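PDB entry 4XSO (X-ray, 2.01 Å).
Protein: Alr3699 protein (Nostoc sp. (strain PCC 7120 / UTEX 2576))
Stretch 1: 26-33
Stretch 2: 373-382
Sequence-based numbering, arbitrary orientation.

Stretch 1 (26-33) IDIAKPYR
Stretch 2 (373-382) INQQIAETLS

Two stretches of one chain of Alr3699 protein, residues 26-33 and 373-382, meet in this contact, and their touching residues lie at least 343 positions apart in sequence. The first stretch enters as the continuation of a helix: Ile26 to Ala29 are helical, with Lys30 N bonded to Ile26 O at 3.0 Å, and Lys30 and Pro31 form a 3-10 segment. Tyr32 N donates to Ala29 O at 2.7 Å and Arg33 N to Lys30 O at 3.2 Å, both i to i-3 bonds; Tyr32 itself has phi/psi of -116/11. The second stretch is helical throughout, with phi between -57° and -73° and psi from -50° to -26°, and carries an unbroken i to i-4 ladder that runs from Ile377 N to Ile373 O (3.0 Å) through Ser382 N to Ala378 O (2.9 Å). Two side chains also bond back to this helix: Thr380 OG1 to Gln376 O at 2.8 Å and Ser382 OG to Glu379 O at 3.0 Å, with chi1 m for Thr380 and p for Ser382. Ile28 CA and Asn374 CA are the nearest pair of CA atoms, 6.9 Å apart; the chains advance in broadly the same direction, since contacts move from Asp27 and Asn374 to Tyr32 and Leu381. The contact buries 265 Å² summed over both sides.

Apolar packing centres on Ile28, Ile377 and Leu381. The CA-to-CB bond of Ile28 (chi1 m, chi2 t) points sideways and that of Ile377 (m, t) toward the partner stretch; Ile28 CG1 lies 3.8 Å from Ile377 CD1. Both residues are buried. Leu381 (m, t), one turn beyond Ile377 and its CA-to-CB bond also toward the first stretch, sets its CD1 4.3 Å from Tyr32 CZ, oblique to the ring. Pro31, C-gamma exo and exposed, directs its CA-to-CB bond toward the helix and lays CG 3.7 Å from Asn374 ND2, a van der Waals contact beside the amide.

Tyr32 has the largest covered area of the contact, 61 Å². Its CA-to-CB bond points sideways, but chi1 of -60° (m) and chi2 of -79° bring the end of the ring nearer the helix. There Tyr32 OH lies 3.6 Å from Ala378 CA and 3.7 Å from Ala378 CB, so the hydroxyl rests against the helix where the side chain is a single methyl.

No direct hydrogen bond crosses between the stretches; Asp27 O and Asn374 OD1, both acceptors, stay 3.7 Å apart. Three waters span the gap instead, all reaching Asn374, whose CA-to-CB bond points toward the first stretch (chi1 m, chi2 -18°). Water 1 donates to Asp27 O at 2.7 Å and accepts from Asn374 ND2 at 3.1 Å. Water 2 donates both to Ile28 O at 2.7 Å and to Asn374 OD1 at 2.9 Å. The two ends of the amide are thus linked to successive carbonyls of the first stretch. Water 3 donates to Asn374 O at 2.8 Å and is hydrogen-bonded to Tyr32 OH at 2.7 Å, tying the ring's hydroxyl to the helix backbone.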

# COMPACT_ATOMS: atom_id res chain seq x y z
N ILE A 26 -21.06 -10.32 -11.22
CA ILE A 26 -21.23 -11.34 -12.29
C ILE A 26 -21.75 -10.68 -13.57
O ILE A 26 -21.18 -10.82 -14.68
CB ILE A 26 -22.22 -12.48 -11.88
CG1 ILE A 26 -21.75 -13.25 -10.63
CG2 ILE A 26 -22.45 -13.45 -13.04
CD1 ILE A 26 -20.32 -13.65 -10.66
N ASP A 27 -22.84 -9.94 -13.38
CA ASP A 27 -23.56 -9.23 -14.43
C ASP A 27 -22.75 -8.10 -15.04
O ASP A 27 -22.72 -7.91 -16.30
CB ASP A 27 -24.91 -8.68 -13.86
CG ASP A 27 -25.93 -9.81 -13.53
OD1 ASP A 27 -25.96 -10.84 -14.25
OD2 ASP A 27 -26.65 -9.70 -12.51
N ILE A 28 -22.01 -7.39 -14.20
CA ILE A 28 -21.14 -6.29 -14.74
C ILE A 28 -19.99 -6.86 -15.60
O ILE A 28 -19.72 -6.36 -16.65
CB ILE A 28 -20.60 -5.46 -13.58
CG1 ILE A 28 -21.70 -4.69 -12.85
CG2 ILE A 28 -19.58 -4.47 -14.06
CD1 ILE A 28 -21.31 -4.34 -11.42
N ALA A 29 -19.40 -7.96 -15.14
CA ALA A 29 -18.25 -8.58 -15.75
C ALA A 29 -18.48 -9.46 -17.01
O ALA A 29 -17.60 -9.55 -17.90
CB ALA A 29 -17.54 -9.39 -14.69
N LYS A 30 -19.67 -10.04 -17.14
CA LYS A 30 -19.91 -10.97 -18.23
C LYS A 30 -19.62 -10.44 -19.60
O LYS A 30 -19.03 -11.16 -20.38
CB LYS A 30 -21.35 -11.57 -18.21
CG LYS A 30 -21.42 -12.94 -17.52
CD LYS A 30 -22.78 -13.64 -17.67
CE LYS A 30 -23.85 -13.08 -16.74
NZ LYS A 30 -25.08 -13.92 -16.67
N PRO A 31 -20.02 -9.18 -19.91
CA PRO A 31 -19.74 -8.60 -21.20
C PRO A 31 -18.25 -8.47 -21.47
O PRO A 31 -17.85 -8.25 -22.64
CB PRO A 31 -20.40 -7.21 -21.15
CG PRO A 31 -21.41 -7.32 -20.08
CD PRO A 31 -20.90 -8.32 -19.10
N TYR A 32 -17.45 -8.59 -20.41
CA TYR A 32 -15.99 -8.30 -20.55
C TYR A 32 -15.18 -9.56 -20.30
O TYR A 32 -13.95 -9.52 -20.21
CB TYR A 32 -15.54 -7.21 -19.53
CG TYR A 32 -16.28 -5.96 -19.76
CD1 TYR A 32 -15.90 -5.10 -20.80
CD2 TYR A 32 -17.33 -5.58 -18.92
CE1 TYR A 32 -16.59 -3.93 -21.09
CE2 TYR A 32 -18.02 -4.40 -19.16
CZ TYR A 32 -17.65 -3.58 -20.24
OH TYR A 32 -18.39 -2.46 -20.53
N ARG A 33 -15.87 -10.70 -20.24
CA ARG A 33 -15.24 -11.86 -19.77
C ARG A 33 -14.11 -12.39 -20.68
O ARG A 33 -13.34 -13.19 -20.19
CB ARG A 33 -16.23 -12.95 -19.36
CG ARG A 33 -16.80 -13.72 -20.50
CD ARG A 33 -17.78 -14.72 -19.97
NE ARG A 33 -18.21 -15.56 -21.07
CZ ARG A 33 -19.22 -16.41 -21.02
NH1 ARG A 33 -19.50 -17.14 -22.08
NH2 ARG A 33 -19.94 -16.57 -19.90
N ILE A 373 -28.61 -1.16 -18.41
CA ILE A 373 -27.58 -0.94 -17.38
C ILE A 373 -26.22 -1.21 -17.99
O ILE A 373 -25.31 -0.44 -17.75
CB ILE A 373 -27.82 -1.82 -16.15
CG1 ILE A 373 -29.11 -1.39 -15.46
CG2 ILE A 373 -26.65 -1.93 -15.20
CD1 ILE A 373 -29.30 0.07 -15.28
N ASN A 374 -26.05 -2.33 -18.70
CA ASN A 374 -24.72 -2.61 -19.30
C ASN A 374 -24.28 -1.54 -20.28
O ASN A 374 -23.09 -1.20 -20.31
CB ASN A 374 -24.67 -3.96 -20.01
CG ASN A 374 -24.57 -5.10 -19.07
OD1 ASN A 374 -24.21 -4.94 -17.86
ND2 ASN A 374 -24.92 -6.27 -19.58
N GLN A 375 -25.23 -0.95 -21.03
CA GLN A 375 -24.92 0.18 -21.93
C GLN A 375 -24.42 1.39 -21.11
O GLN A 375 -23.45 2.05 -21.48
CB GLN A 375 -26.14 0.62 -22.71
CG GLN A 375 -26.66 -0.47 -23.63
CD GLN A 375 -27.92 -0.13 -24.45
OE1 GLN A 375 -28.78 0.69 -24.05
NE2 GLN A 375 -28.06 -0.81 -25.59
N GLN A 376 -25.10 1.69 -20.03
CA GLN A 376 -24.66 2.81 -19.17
C GLN A 376 -23.23 2.58 -18.64
O GLN A 376 -22.36 3.46 -18.67
CB GLN A 376 -25.64 2.92 -18.00
CG GLN A 376 -26.94 3.48 -18.46
CD GLN A 376 -27.98 3.46 -17.36
OE1 GLN A 376 -27.68 3.25 -16.16
NE2 GLN A 376 -29.22 3.65 -17.76
N ILE A 377 -22.97 1.38 -18.12
CA ILE A 377 -21.62 1.07 -17.67
C ILE A 377 -20.58 1.25 -18.81
O ILE A 377 -19.55 1.90 -18.62
CB ILE A 377 -21.60 -0.35 -17.05
CG1 ILE A 377 -22.40 -0.37 -15.74
CG2 ILE A 377 -20.18 -0.80 -16.82
CD1 ILE A 377 -22.50 -1.72 -15.06
N ALA A 378 -20.85 0.66 -19.98
CA ALA A 378 -19.93 0.72 -21.14
C ALA A 378 -19.70 2.19 -21.55
O ALA A 378 -18.58 2.61 -21.72
CB ALA A 378 -20.52 -0.03 -22.33
N GLU A 379 -20.76 2.98 -21.67
CA GLU A 379 -20.62 4.41 -21.99
C GLU A 379 -19.82 5.11 -20.94
O GLU A 379 -18.91 5.91 -21.24
CB GLU A 379 -21.97 5.10 -22.16
CG GLU A 379 -22.63 4.51 -23.43
CD GLU A 379 -23.99 5.09 -23.85
OE1 GLU A 379 -24.46 6.09 -23.28
OE2 GLU A 379 -24.60 4.49 -24.77
N THR A 380 -20.10 4.80 -19.69
CA THR A 380 -19.36 5.50 -18.65
C THR A 380 -17.85 5.08 -18.69
O THR A 380 -16.99 5.91 -18.53
CB THR A 380 -20.03 5.28 -17.30
OG1 THR A 380 -21.41 5.70 -17.36
CG2 THR A 380 -19.31 6.09 -16.27
N LEU A 381 -17.53 3.81 -18.93
CA LEU A 381 -16.13 3.38 -19.09
C LEU A 381 -15.43 4.02 -20.32
O LEU A 381 -14.27 4.40 -20.23
CB LEU A 381 -16.03 1.87 -19.14
CG LEU A 381 -16.35 1.25 -17.77
CD1 LEU A 381 -16.38 -0.25 -17.90
CD2 LEU A 381 -15.39 1.70 -16.67
N SER A 382 -16.10 4.17 -21.44
CA SER A 382 -15.43 4.74 -22.62
C SER A 382 -15.23 6.24 -22.41
O SER A 382 -14.33 6.84 -22.96
CB SER A 382 -16.24 4.48 -23.86
OG SER A 382 -17.44 5.17 -23.71
O HOH W 1 -24.54 -8.89 -17.96
O HOH W 2 -21.31 -4.47 -17.68
O HOH W 3 -20.96 -2.95 -20.03